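Local coordinates for exopolysaccharide biosynthesis protein (Pantoea stewartii subsp. stewartii DC283, PDB 6TGF) that modifies glycans of the bacterial biofilm, probably as a hydrolase, using a trimeric, bacteriophage tailspike-like parallel beta-helix fold, at residues G74-Q82 and Q138-V146; W193-G201 and L238-D246. All coordinates share one frame; numbering follows the deposited sequence.

Overall arrangement
Contact 1 and contact 2 follow one another along the chain: the first closes before the second opens. Their centres lie about 38 Å apart, their nearest atoms about 22 Å apart, and they do not touch. The centre of contact 1 is about 65 Å from the centre of the chain. It lies within the head-binding family region and is a surface contact beside a second subunit. The centre of contact 2 is nearer, about 34 Å from the centre of the chain. It joins the loop between strands 187-190 and 202-207 to the segment leading into helix 252-265, just before the parallel beta-helix. The 1,2-ethanediol at contact 2 probably comes from the crystallisation liquor.

Contact 1 of 2, residues G74-Q82 and Q138-V146; sequences GRAGSDARQ and QTVFNIPDV
Thr139 meets Arg81 with its methyl group. Thr139 CG2 lies over one face of the guanidinium, 3.4 Å from Arg81 CZ. Asp79 OD2 lies over the opposite face, 3.4 Å from Arg81 NH2. This salt bridge works by charge alone, since no N-H points at the oxygen. The bend of Arg81 at chi3 (-59°) helps turn the group across Thr139. Asn66 of the second subunit donates to Thr139 O. Asn142 comes next. Its CB sits at the guanidinium edge, in plane, and its amide group lies beside Asp79. Asp79 OD1 also accepts from Arg81 N, which closes an Asx turn. Ile143 O takes a weak bond from a water that accepts from Ala80 N at 3.0 Å. Pro144 carries the direct backbone link. Pro144 O accepts from Gly77 N at 2.6 Å, inside the type II turn 75-78. Pro144 CA makes a C-H...O contact of 3.3 Å to Ser78 O. Asp145 brings OD1 to 3.9 Å from Ala76 CB. In the head-binding region, this packs the loop after strand 69-74 against outer strand 139-143 and its exit. Strand 129-134 lies between the two in the antiparallel sheet and supplies Glu133, which pairs with Arg81 NE.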
ATOM      1  N   GLY B  74     -41.170  16.794  52.118  1.00 44.23           N
ATOM      2  CA  GLY B  74     -42.051  17.978  52.064  1.00 44.74           C
ATOM      3  C   GLY B  74     -42.587  18.235  50.667  1.00 45.01           C
ATOM      4  O   GLY B  74     -42.172  17.525  49.730  1.00 44.77           O
ATOM      5  N   ARG B  75     -43.478  19.224  50.538  1.00 45.62           N
ATOM      6  CA  ARG B  75     -44.100  19.635  49.252  1.00 46.23           C
ATOM      7  C   ARG B  75     -43.009  20.145  48.305  1.00 46.17           C
ATOM      8  O   ARG B  75     -42.101  20.856  48.779  1.00 46.03           O
ATOM      9  CB  ARG B  75     -45.140  20.736  49.473  1.00 47.04           C
ATOM     10  CG  ARG B  75     -45.999  21.025  48.248  1.00 47.65           C
ATOM     11  CD  ARG B  75     -46.779  22.321  48.340  1.00 48.39           C
ATOM     12  NE  ARG B  75     -46.842  22.841  49.698  1.00 48.54           N
ATOM     13  CZ  ARG B  75     -46.170  23.897  50.151  1.00 49.01           C
ATOM     14  NH1 ARG B  75     -45.369  24.588  49.356  1.00 49.19           N
ATOM     15  NH2 ARG B  75     -46.311  24.262  51.412  1.00 49.30           N
ATOM     16  N   ALA B  76     -43.113  19.802  47.018  1.00 46.19           N
ATOM     17  CA  ALA B  76     -42.202  20.263  45.944  1.00 46.67           C
ATOM     18  C   ALA B  76     -42.223  21.796  45.889  1.00 47.60           C
ATOM     19  O   ALA B  76     -43.324  22.366  45.747  1.00 48.07           O
ATOM     20  CB  ALA B  76     -42.606  19.650  44.626  1.00 46.54           C
ATOM     21  N   GLY B  77     -41.050  22.426  46.032  1.00 48.07           N
ATOM     22  CA  GLY B  77     -40.850  23.885  45.938  1.00 48.89           C
ATOM     23  C   GLY B  77     -40.653  24.548  47.293  1.00 49.41           C
ATOM     24  O   GLY B  77     -40.631  25.795  47.326  1.00 50.09           O
ATOM     25  N   SER B  78     -40.504  23.766  48.369  1.00 49.45           N
ATOM     26  CA  SER B  78     -40.399  24.253  49.772  1.00 49.89           C
ATOM     27  C   SER B  78     -39.213  23.597  50.487  1.00 49.96           C
ATOM     28  O   SER B  78     -38.746  22.546  50.016  1.00 49.46           O
ATOM     29  CB  SER B  78     -41.679  23.993  50.522  1.00 49.87           C
ATOM     30  OG  SER B  78     -41.849  22.605  50.772  1.00 49.23           O
ATOM     31  N   ASP B  79     -38.752  24.203  51.586  1.00 50.64           N
ATOM     32  CA  ASP B  79     -37.872  23.551  52.592  1.00 50.83           C
ATOM     33  C   ASP B  79     -38.750  22.602  53.417  1.00 50.88           C
ATOM     34  O   ASP B  79     -39.633  23.102  54.142  1.00 51.24           O
ATOM     35  CB  ASP B  79     -37.151  24.582  53.466  1.00 51.26           C
ATOM     36  CG  ASP B  79     -36.224  23.983  54.515  1.00 51.21           C
ATOM     37  OD1 ASP B  79     -36.062  22.747  54.526  1.00 50.98           O
ATOM     38  OD2 ASP B  79     -35.668  24.760  55.316  1.00 51.45           O
ATOM     39  N   ALA B  80     -38.512  21.291  53.305  1.00 50.61           N
ATOM     40  CA  ALA B  80     -39.353  20.211  53.873  1.00 50.60           C
ATOM     41  C   ALA B  80     -39.325  20.236  55.409  1.00 50.80           C
ATOM     42  O   ALA B  80     -40.219  19.617  56.014  1.00 50.54           O
ATOM     43  CB  ALA B  80     -38.896  18.873  53.343  1.00 50.26           C
ATOM     44  N   ARG B  81     -38.342  20.912  56.011  1.00 51.61           N
ATOM     45  CA  ARG B  81     -38.129  20.959  57.484  1.00 52.27           C
ATOM     46  C   ARG B  81     -39.089  21.964  58.134  1.00 52.53           C
ATOM     47  O   ARG B  81     -39.427  21.768  59.318  1.00 52.40           O
ATOM     48  CB  ARG B  81     -36.683  21.343  57.810  1.00 52.96           C
ATOM     49  CG  ARG B  81     -35.632  20.484  57.122  1.00 53.18           C
ATOM     50  CD  ARG B  81     -34.279  20.607  57.796  1.00 53.85           C
ATOM     51  NE  ARG B  81     -33.810  21.987  57.803  1.00 54.67           N
ATOM     52  CZ  ARG B  81     -33.182  22.590  56.795  1.00 55.18           C
ATOM     53  NH1 ARG B  81     -32.926  21.941  55.671  1.00 55.00           N
ATOM     54  NH2 ARG B  81     -32.806  23.851  56.919  1.00 55.88           N
ATOM     55  N   GLN B  82     -39.501  22.996  57.393  1.00 53.12           N
ATOM     56  CA  GLN B  82     -40.237  24.173  57.931  1.00 53.75           C
ATOM     57  C   GLN B  82     -41.686  23.797  58.229  1.00 53.63           C
ATOM     58  O   GLN B  82     -42.241  22.905  57.592  1.00 53.12           O
ATOM     59  CB  GLN B  82     -40.148  25.340  56.945  1.00 54.24           C
ATOM     60  CG  GLN B  82     -38.746  25.922  56.836  1.00 54.55           C
ATOM     61  CD  GLN B  82     -38.649  27.051  55.839  1.00 55.01           C
ATOM     62  OE1 GLN B  82     -39.467  27.180  54.932  1.00 55.23           O
ATOM     63  NE2 GLN B  82     -37.628  27.877  55.995  1.00 55.35           N
ATOM     64  N   GLN B 138     -26.995  19.775  61.688  1.00 58.39           N
ATOM     65  CA  GLN B 138     -26.281  20.176  60.447  1.00 58.48           C
ATOM     66  C   GLN B 138     -26.979  19.529  59.245  1.00 57.62           C
ATOM     67  O   GLN B 138     -27.152  18.296  59.268  1.00 57.93           O
ATOM     68  CB  GLN B 138     -24.817  19.736  60.497  1.00 59.05           C
ATOM     69  CG  GLN B 138     -24.024  20.351  61.642  1.00 59.87           C
ATOM     70  CD  GLN B 138     -22.582  19.901  61.652  1.00 60.36           C
ATOM     71  OE1 GLN B 138     -22.243  18.823  61.171  1.00 60.13           O
ATOM     72  NE2 GLN B 138     -21.719  20.732  62.212  1.00 60.94           N
ATOM     73  N   THR B 139     -27.355  20.323  58.238  1.00 56.86           N
ATOM     74  CA  THR B 139     -28.055  19.854  57.012  1.00 55.93           C
ATOM     75  C   THR B 139     -27.055  19.146  56.090  1.00 55.30           C
ATOM     76  O   THR B 139     -25.989  19.732  55.818  1.00 55.06           O
ATOM     77  CB  THR B 139     -28.747  21.006  56.272  1.00 55.98           C
ATOM     78  OG1 THR B 139     -27.812  22.073  56.126  1.00 56.45           O
ATOM     79  CG2 THR B 139     -29.982  21.506  56.986  1.00 56.03           C
ATOM     80  N   VAL B 140     -27.398  17.934  55.641  1.00 54.61           N
ATOM     81  CA  VAL B 140     -26.637  17.148  54.624  1.00 54.30           C
ATOM     82  C   VAL B 140     -27.173  17.547  53.244  1.00 54.23           C
ATOM     83  O   VAL B 140     -26.362  17.974  52.397  1.00 54.38           O
ATOM     84  CB  VAL B 140     -26.753  15.629  54.870  1.00 53.81           C
ATOM     85  CG1 VAL B 140     -25.850  14.833  53.938  1.00 53.70           C
ATOM     86  CG2 VAL B 140     -26.467  15.260  56.318  1.00 53.80           C
ATOM     87  N   PHE B 141     -28.489  17.409  53.039  1.00 54.22           N
ATOM     88  CA  PHE B 141     -29.242  17.945  51.872  1.00 54.13           C
ATOM     89  C   PHE B 141     -30.253  18.992  52.344  1.00 53.66           C
ATOM     90  O   PHE B 141     -30.661  18.964  53.521  1.00 53.08           O
ATOM     91  CB  PHE B 141     -30.063  16.878  51.141  1.00 54.49           C
ATOM     92  CG  PHE B 141     -29.405  15.542  50.912  1.00 54.90           C
ATOM     93  CD1 PHE B 141     -28.405  15.398  49.963  1.00 55.50           C
ATOM     94  CD2 PHE B 141     -29.835  14.417  51.597  1.00 55.01           C
ATOM     95  CE1 PHE B 141     -27.821  14.160  49.738  1.00 55.65           C
ATOM     96  CE2 PHE B 141     -29.251  13.181  51.370  1.00 55.28           C
ATOM     97  CZ  PHE B 141     -28.246  13.054  50.441  1.00 55.54           C
ATOM     98  N   ASN B 142     -30.655  19.870  51.422  1.00 53.56           N
ATOM     99  CA  ASN B 142     -31.887  20.700  51.509  1.00 53.32           C
ATOM    100  C   ASN B 142     -32.384  20.943  50.080  1.00 53.05           C
ATOM    101  O   ASN B 142     -32.067  22.006  49.511  1.00 53.38           O
ATOM    102  CB  ASN B 142     -31.652  21.999  52.283  1.00 53.74           C
ATOM    103  CG  ASN B 142     -32.921  22.800  52.494  1.00 53.92           C
ATOM    104  OD1 ASN B 142     -34.024  22.262  52.422  1.00 53.43           O
ATOM    105  ND2 ASN B 142     -32.774  24.086  52.765  1.00 54.43           N
ATOM    106  N   ILE B 143     -33.112  19.972  49.523  1.00 52.67           N
ATOM    107  CA  ILE B 143     -33.562  19.955  48.099  1.00 52.67           C
ATOM    108  C   ILE B 143     -35.043  20.322  48.058  1.00 52.90           C
ATOM    109  O   ILE B 143     -35.878  19.586  48.583  1.00 52.19           O
ATOM    110  CB  ILE B 143     -33.280  18.583  47.456  1.00 52.30           C
ATOM    111  CG1 ILE B 143     -31.801  18.202  47.572  1.00 52.22           C
ATOM    112  CG2 ILE B 143     -33.756  18.555  46.010  1.00 52.28           C
ATOM    113  CD1 ILE B 143     -31.525  16.728  47.385  1.00 51.88           C
ATOM    114  N   PRO B 144     -35.414  21.462  47.430  1.00 53.70           N
ATOM    115  CA  PRO B 144     -36.807  21.907  47.393  1.00 54.02           C
ATOM    116  C   PRO B 144     -37.674  21.096  46.417  1.00 53.96           C
ATOM    117  O   PRO B 144     -38.873  21.068  46.598  1.00 54.06           O
ATOM    118  CB  PRO B 144     -36.693  23.370  46.944  1.00 54.43           C
ATOM    119  CG  PRO B 144     -35.449  23.395  46.083  1.00 54.43           C
ATOM    120  CD  PRO B 144     -34.516  22.379  46.709  1.00 54.06           C
ATOM    121  N   ASP B 145     -37.055  20.477  45.408  1.00 54.14           N
ATOM    122  CA  ASP B 145     -37.735  19.590  44.427  1.00 54.40           C
ATOM    123  C   ASP B 145     -36.706  18.594  43.881  1.00 53.95           C
ATOM    124  O   ASP B 145     -35.769  19.038  43.191  1.00 53.81           O
ATOM    125  CB  ASP B 145     -38.396  20.407  43.315  1.00 55.32           C
ATOM    126  CG  ASP B 145     -39.233  19.592  42.341  1.00 55.72           C
ATOM    127  OD1 ASP B 145     -39.526  18.416  42.648  1.00 55.61           O
ATOM    128  OD2 ASP B 145     -39.592  20.143  41.281  1.00 56.51           O
ATOM    129  N   VAL B 146     -36.892  17.304  44.177  1.00 53.88           N
ATOM    130  CA  VAL B 146     -35.960  16.199  43.790  1.00 53.95           C
ATOM    131  C   VAL B 146     -36.075  15.936  42.282  1.00 54.65           C
ATOM    132  O   VAL B 146     -35.245  15.170  41.765  1.00 54.04           O
ATOM    133  CB  VAL B 146     -36.212  14.915  44.609  1.00 53.11           C
ATOM    134  CG1 VAL B 146     -36.064  15.158  46.103  1.00 52.92           C
ATOM    135  CG2 VAL B 146     -37.558  14.274  44.299  1.00 52.95           C
TER
HETATM  136  O   HOH W   1     -36.116  20.665  51.625  1.00 34.02           O

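Contact 2 of 2, residues W193-G201 and L238-D246; sequences WHPGLEVGG and LFDFGAIAD. With EDO (1,2-ethanediol), chain C.
His194 and Gly242 make the hydrogen bond that crosses this contact. His194 NE2 donates to Gly242 O at 2.7 Å, with an N-H...O angle of 151°. A water adds a second polar link, donating to Gly201 O and to Asp240 OD1. That carboxylate oxygen also forms a salt bridge with Arg228. Gly200 CA adds a C-H...O contact of 3.3 Å to Phe239 O. 1,2-Ethanediol lies by Trp193 and His194, with a weak bond to Phe241 O.

Three CH-pi contacts follow. Gly242 CA sits over the five-membered ring of Trp193, 3.4 Å from its centroid and 9° off the normal. Trp193 CG is anti to the backbone N (chi1 -152°), which turns the indole over Gly242. With no side chain, Gly242 lets the indole lie close on the backbone. Ile244 CD1 covers one face of His194, toward the rim, while Trp193 CE3 lies over the other. The imidazole lies between the two, and the in-plane bond to Gly242 O helps fix its rotation. Val199 CB rests over a face of Phe239, 4.1 Å from the ring centroid.

Apolar packing extends the set: Leu197 CD1 reaches Ile244 CG1 at 3.7 Å, the side chains crossing at about a right angle.

The contact joins the loop between strands 187-190 and 202-207 to the approach to helix 252-265. Phe241 packs on that helix, and Phe239 on strand 276-279 of the beta-helix.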
ATOM      1  N   TRP B 193     -21.237  -4.537  35.468  1.00 35.36           N
ATOM      2  CA  TRP B 193     -22.526  -4.889  34.815  1.00 35.14           C
ATOM      3  C   TRP B 193     -23.127  -6.102  35.532  1.00 35.41           C
ATOM      4  O   TRP B 193     -24.236  -5.973  36.085  1.00 35.49           O
ATOM      5  CB  TRP B 193     -22.324  -5.151  33.317  1.00 34.91           C
ATOM      6  CG  TRP B 193     -23.526  -4.862  32.471  1.00 34.62           C
ATOM      7  CD1 TRP B 193     -23.693  -3.800  31.632  1.00 34.41           C
ATOM      8  CD2 TRP B 193     -24.729  -5.645  32.369  1.00 34.58           C
ATOM      9  NE1 TRP B 193     -24.913  -3.865  31.015  1.00 34.32           N
ATOM     10  CE2 TRP B 193     -25.572  -4.985  31.448  1.00 34.44           C
ATOM     11  CE3 TRP B 193     -25.178  -6.833  32.961  1.00 34.64           C
ATOM     12  CZ2 TRP B 193     -26.834  -5.474  31.111  1.00 34.49           C
ATOM     13  CZ3 TRP B 193     -26.425  -7.313  32.628  1.00 34.69           C
ATOM     14  CH2 TRP B 193     -27.241  -6.641  31.715  1.00 34.69           C
ATOM     15  N   HIS B 194     -22.400  -7.226  35.531  1.00 35.92           N
ATOM     16  CA  HIS B 194     -22.779  -8.509  36.183  1.00 36.29           C
ATOM     17  C   HIS B 194     -22.155  -8.587  37.574  1.00 36.78           C
ATOM     18  O   HIS B 194     -21.049  -8.095  37.781  1.00 36.93           O
ATOM     19  CB  HIS B 194     -22.345  -9.698  35.316  1.00 36.31           C
ATOM     20  CG  HIS B 194     -23.064  -9.785  34.013  1.00 36.11           C
ATOM     21  ND1 HIS B 194     -24.377 -10.198  33.924  1.00 36.21           N
ATOM     22  CD2 HIS B 194     -22.662  -9.520  32.751  1.00 35.94           C
ATOM     23  CE1 HIS B 194     -24.755 -10.186  32.663  1.00 36.08           C
ATOM     24  NE2 HIS B 194     -23.722  -9.773  31.924  1.00 35.98           N
ATOM     25  N   PRO B 195     -22.824  -9.221  38.568  1.00 37.28           N
ATOM     26  CA  PRO B 195     -22.275  -9.319  39.923  1.00 37.62           C
ATOM     27  C   PRO B 195     -20.886  -9.976  39.970  1.00 38.26           C
ATOM     28  O   PRO B 195     -20.759 -11.113  39.548  1.00 38.75           O
ATOM     29  CB  PRO B 195     -23.299 -10.179  40.680  1.00 37.57           C
ATOM     30  CG  PRO B 195     -24.580 -10.046  39.887  1.00 37.37           C
ATOM     31  CD  PRO B 195     -24.142  -9.863  38.449  1.00 37.28           C
ATOM     32  N   GLY B 196     -19.882  -9.230  40.444  1.00 38.64           N
ATOM     33  CA  GLY B 196     -18.562  -9.750  40.854  1.00 39.30           C
ATOM     34  C   GLY B 196     -17.606 -10.011  39.697  1.00 39.68           C
ATOM     35  O   GLY B 196     -16.648 -10.777  39.915  1.00 40.25           O
ATOM     36  N   LEU B 197     -17.825  -9.404  38.523  1.00 39.63           N
ATOM     37  CA  LEU B 197     -16.953  -9.564  37.322  1.00 39.66           C
ATOM     38  C   LEU B 197     -16.054  -8.334  37.131  1.00 39.75           C
ATOM     39  O   LEU B 197     -15.090  -8.437  36.347  1.00 39.84           O
ATOM     40  CB  LEU B 197     -17.827  -9.781  36.081  1.00 39.45           C
ATOM     41  CG  LEU B 197     -18.686 -11.046  36.061  1.00 39.57           C
ATOM     42  CD1 LEU B 197     -19.086 -11.399  34.638  1.00 39.39           C
ATOM     43  CD2 LEU B 197     -17.973 -12.225  36.703  1.00 40.01           C
ATOM     44  N   GLU B 198     -16.363  -7.220  37.806  1.00 39.86           N
ATOM     45  CA  GLU B 198     -15.681  -5.898  37.691  1.00 40.02           C
ATOM     46  C   GLU B 198     -15.281  -5.615  36.234  1.00 39.42           C
ATOM     47  O   GLU B 198     -14.129  -5.194  36.005  1.00 39.52           O
ATOM     48  CB  GLU B 198     -14.516  -5.787  38.681  1.00 40.81           C
ATOM     49  CG  GLU B 198     -13.492  -6.903  38.616  1.00 41.47           C
ATOM     50  CD  GLU B 198     -12.474  -6.853  39.744  1.00 42.38           C
ATOM     51  OE1 GLU B 198     -12.525  -5.893  40.544  1.00 42.53           O
ATOM     52  OE2 GLU B 198     -11.637  -7.775  39.825  1.00 43.14           O
ATOM     53  N   VAL B 199     -16.213  -5.824  35.293  1.00 38.83           N
ATOM     54  CA  VAL B 199     -16.189  -5.250  33.911  1.00 38.26           C
ATOM     55  C   VAL B 199     -17.567  -4.640  33.623  1.00 37.71           C
ATOM     56  O   VAL B 199     -18.568  -5.149  34.167  1.00 37.48           O
ATOM     57  CB  VAL B 199     -15.812  -6.290  32.837  1.00 38.18           C
ATOM     58  CG1 VAL B 199     -14.405  -6.824  33.032  1.00 38.44           C
ATOM     59  CG2 VAL B 199     -16.806  -7.435  32.762  1.00 38.15           C
ATOM     60  N   GLY B 200     -17.605  -3.593  32.793  1.00 37.49           N
ATOM     61  CA  GLY B 200     -18.842  -2.909  32.370  1.00 37.18           C
ATOM     62  C   GLY B 200     -19.403  -2.006  33.456  1.00 37.03           C
ATOM     63  O   GLY B 200     -20.590  -1.636  33.351  1.00 36.79           O
ATOM     64  N   GLY B 201     -18.590  -1.660  34.459  1.00 37.08           N
ATOM     65  CA  GLY B 201     -18.950  -0.711  35.531  1.00 36.99           C
ATOM     66  C   GLY B 201     -18.709   0.724  35.096  1.00 36.90           C
ATOM     67  O   GLY B 201     -18.246   0.928  33.957  1.00 36.95           O
ATOM     68  N   LEU B 238     -18.453  -3.843  24.502  1.00 33.15           N
ATOM     69  CA  LEU B 238     -19.596  -4.770  24.728  1.00 32.48           C
ATOM     70  C   LEU B 238     -19.701  -5.137  26.214  1.00 32.14           C
ATOM     71  O   LEU B 238     -20.797  -5.564  26.623  1.00 32.17           O
ATOM     72  CB  LEU B 238     -19.429  -6.018  23.856  1.00 32.31           C
ATOM     73  CG  LEU B 238     -19.738  -5.831  22.370  1.00 32.15           C
ATOM     74  CD1 LEU B 238     -19.295  -7.046  21.571  1.00 32.18           C
ATOM     75  CD2 LEU B 238     -21.218  -5.561  22.148  1.00 32.09           C
ATOM     76  N   PHE B 239     -18.618  -4.981  26.989  1.00 31.82           N
ATOM     77  CA  PHE B 239     -18.613  -5.139  28.469  1.00 31.70           C
ATOM     78  C   PHE B 239     -19.663  -4.203  29.083  1.00 31.67           C
ATOM     79  O   PHE B 239     -20.350  -4.623  30.033  1.00 31.87           O
ATOM     80  CB  PHE B 239     -17.233  -4.851  29.074  1.00 31.60           C
ATOM     81  CG  PHE B 239     -16.190  -5.935  28.930  1.00 31.66           C
ATOM     82  CD1 PHE B 239     -16.529  -7.239  28.597  1.00 31.70           C
ATOM     83  CD2 PHE B 239     -14.854  -5.651  29.173  1.00 31.75           C
ATOM     84  CE1 PHE B 239     -15.556  -8.221  28.483  1.00 31.75           C
ATOM     85  CE2 PHE B 239     -13.883  -6.635  29.061  1.00 31.83           C
ATOM     86  CZ  PHE B 239     -14.235  -7.919  28.717  1.00 31.86           C
ATOM     87  N   ASP B 240     -19.790  -2.987  28.541  1.00 31.52           N
ATOM     88  CA  ASP B 240     -20.746  -1.947  29.010  1.00 31.39           C
ATOM     89  C   ASP B 240     -22.185  -2.367  28.687  1.00 31.20           C
ATOM     90  O   ASP B 240     -23.100  -1.845  29.352  1.00 31.14           O
ATOM     91  CB  ASP B 240     -20.430  -0.580  28.397  1.00 31.46           C
ATOM     92  CG  ASP B 240     -19.071  -0.038  28.800  1.00 31.67           C
ATOM     93  OD1 ASP B 240     -18.798   0.014  30.016  1.00 31.78           O
ATOM     94  OD2 ASP B 240     -18.291   0.311  27.894  1.00 32.01           O
ATOM     95  N   PHE B 241     -22.374  -3.259  27.706  1.00 31.08           N
ATOM     96  CA  PHE B 241     -23.696  -3.778  27.264  1.00 31.11           C
ATOM     97  C   PHE B 241     -23.925  -5.199  27.803  1.00 31.25           C
ATOM     98  O   PHE B 241     -24.923  -5.829  27.404  1.00 31.33           O
ATOM     99  CB  PHE B 241     -23.813  -3.680  25.740  1.00 31.11           C
ATOM    100  CG  PHE B 241     -24.032  -2.274  25.241  1.00 31.13           C
ATOM    101  CD1 PHE B 241     -22.965  -1.403  25.080  1.00 31.19           C
ATOM    102  CD2 PHE B 241     -25.309  -1.812  24.956  1.00 31.25           C
ATOM    103  CE1 PHE B 241     -23.169  -0.105  24.635  1.00 31.31           C
ATOM    104  CE2 PHE B 241     -25.513  -0.513  24.513  1.00 31.31           C
ATOM    105  CZ  PHE B 241     -24.442   0.337  24.351  1.00 31.36           C
ATOM    106  N   GLY B 242     -23.040  -5.678  28.687  1.00 31.46           N
ATOM    107  CA  GLY B 242     -23.248  -6.885  29.514  1.00 31.69           C
ATOM    108  C   GLY B 242     -22.577  -8.131  28.953  1.00 31.94           C
ATOM    109  O   GLY B 242     -22.919  -9.235  29.423  1.00 31.97           O
ATOM    110  N   ALA B 243     -21.655  -7.983  27.996  1.00 32.06           N
ATOM    111  CA  ALA B 243     -20.874  -9.103  27.419  1.00 32.40           C
ATOM    112  C   ALA B 243     -19.862  -9.599  28.459  1.00 32.86           C
ATOM    113  O   ALA B 243     -19.392  -8.774  29.268  1.00 33.05           O
ATOM    114  CB  ALA B 243     -20.187  -8.674  26.147  1.00 32.25           C
ATOM    115  N   ILE B 244     -19.560 -10.900  28.444  1.00 33.31           N
ATOM    116  CA  ILE B 244     -18.559 -11.554  29.341  1.00 33.67           C
ATOM    117  C   ILE B 244     -17.533 -12.277  28.462  1.00 33.97           C
ATOM    118  O   ILE B 244     -17.949 -13.109  27.633  1.00 34.02           O
ATOM    119  CB  ILE B 244     -19.249 -12.507  30.340  1.00 33.89           C
ATOM    120  CG1 ILE B 244     -20.316 -11.784  31.168  1.00 33.80           C
ATOM    121  CG2 ILE B 244     -18.224 -13.197  31.231  1.00 34.13           C
ATOM    122  CD1 ILE B 244     -21.276 -12.708  31.882  1.00 33.97           C
ATOM    123  N   ALA B 245     -16.245 -11.970  28.647  1.00 34.26           N
ATOM    124  CA  ALA B 245     -15.111 -12.536  27.878  1.00 34.63           C
ATOM    125  C   ALA B 245     -14.711 -13.894  28.468  1.00 35.27           C
ATOM    126  O   ALA B 245     -13.538 -14.041  28.869  1.00 35.38           O
ATOM    127  CB  ALA B 245     -13.955 -11.564  27.883  1.00 34.57           C
ATOM    128  N   ASP B 246     -15.650 -14.846  28.513  1.00 35.84           N
ATOM    129  CA  ASP B 246     -15.443 -16.215  29.066  1.00 36.67           C
ATOM    130  C   ASP B 246     -15.599 -17.274  27.962  1.00 37.02           C
ATOM    131  O   ASP B 246     -15.375 -18.459  28.266  1.00 37.50           O
ATOM    132  CB  ASP B 246     -16.376 -16.481  30.252  1.00 36.86           C
ATOM    133  CG  ASP B 246     -17.853 -16.584  29.909  1.00 36.78           C
ATOM    134  OD1 ASP B 246     -18.205 -16.388  28.729  1.00 36.66           O
ATOM    135  OD2 ASP B 246     -18.644 -16.860  30.830  1.00 36.99           O
TER
HETATM  136  C1  EDO C 809     -26.144  -8.988  28.086  1.00 83.22           C
HETATM  137  O1  EDO C 809     -27.219  -8.293  27.486  1.00 82.61           O
HETATM  138  C2  EDO C 809     -26.368  -9.273  29.529  1.00 83.42           C
HETATM  139  O2  EDO C 809     -26.762 -10.604  29.817  1.00 83.51           O
HETATM  140  O   HOH W   2     -16.806  -0.345  31.757  1.00 41.42           O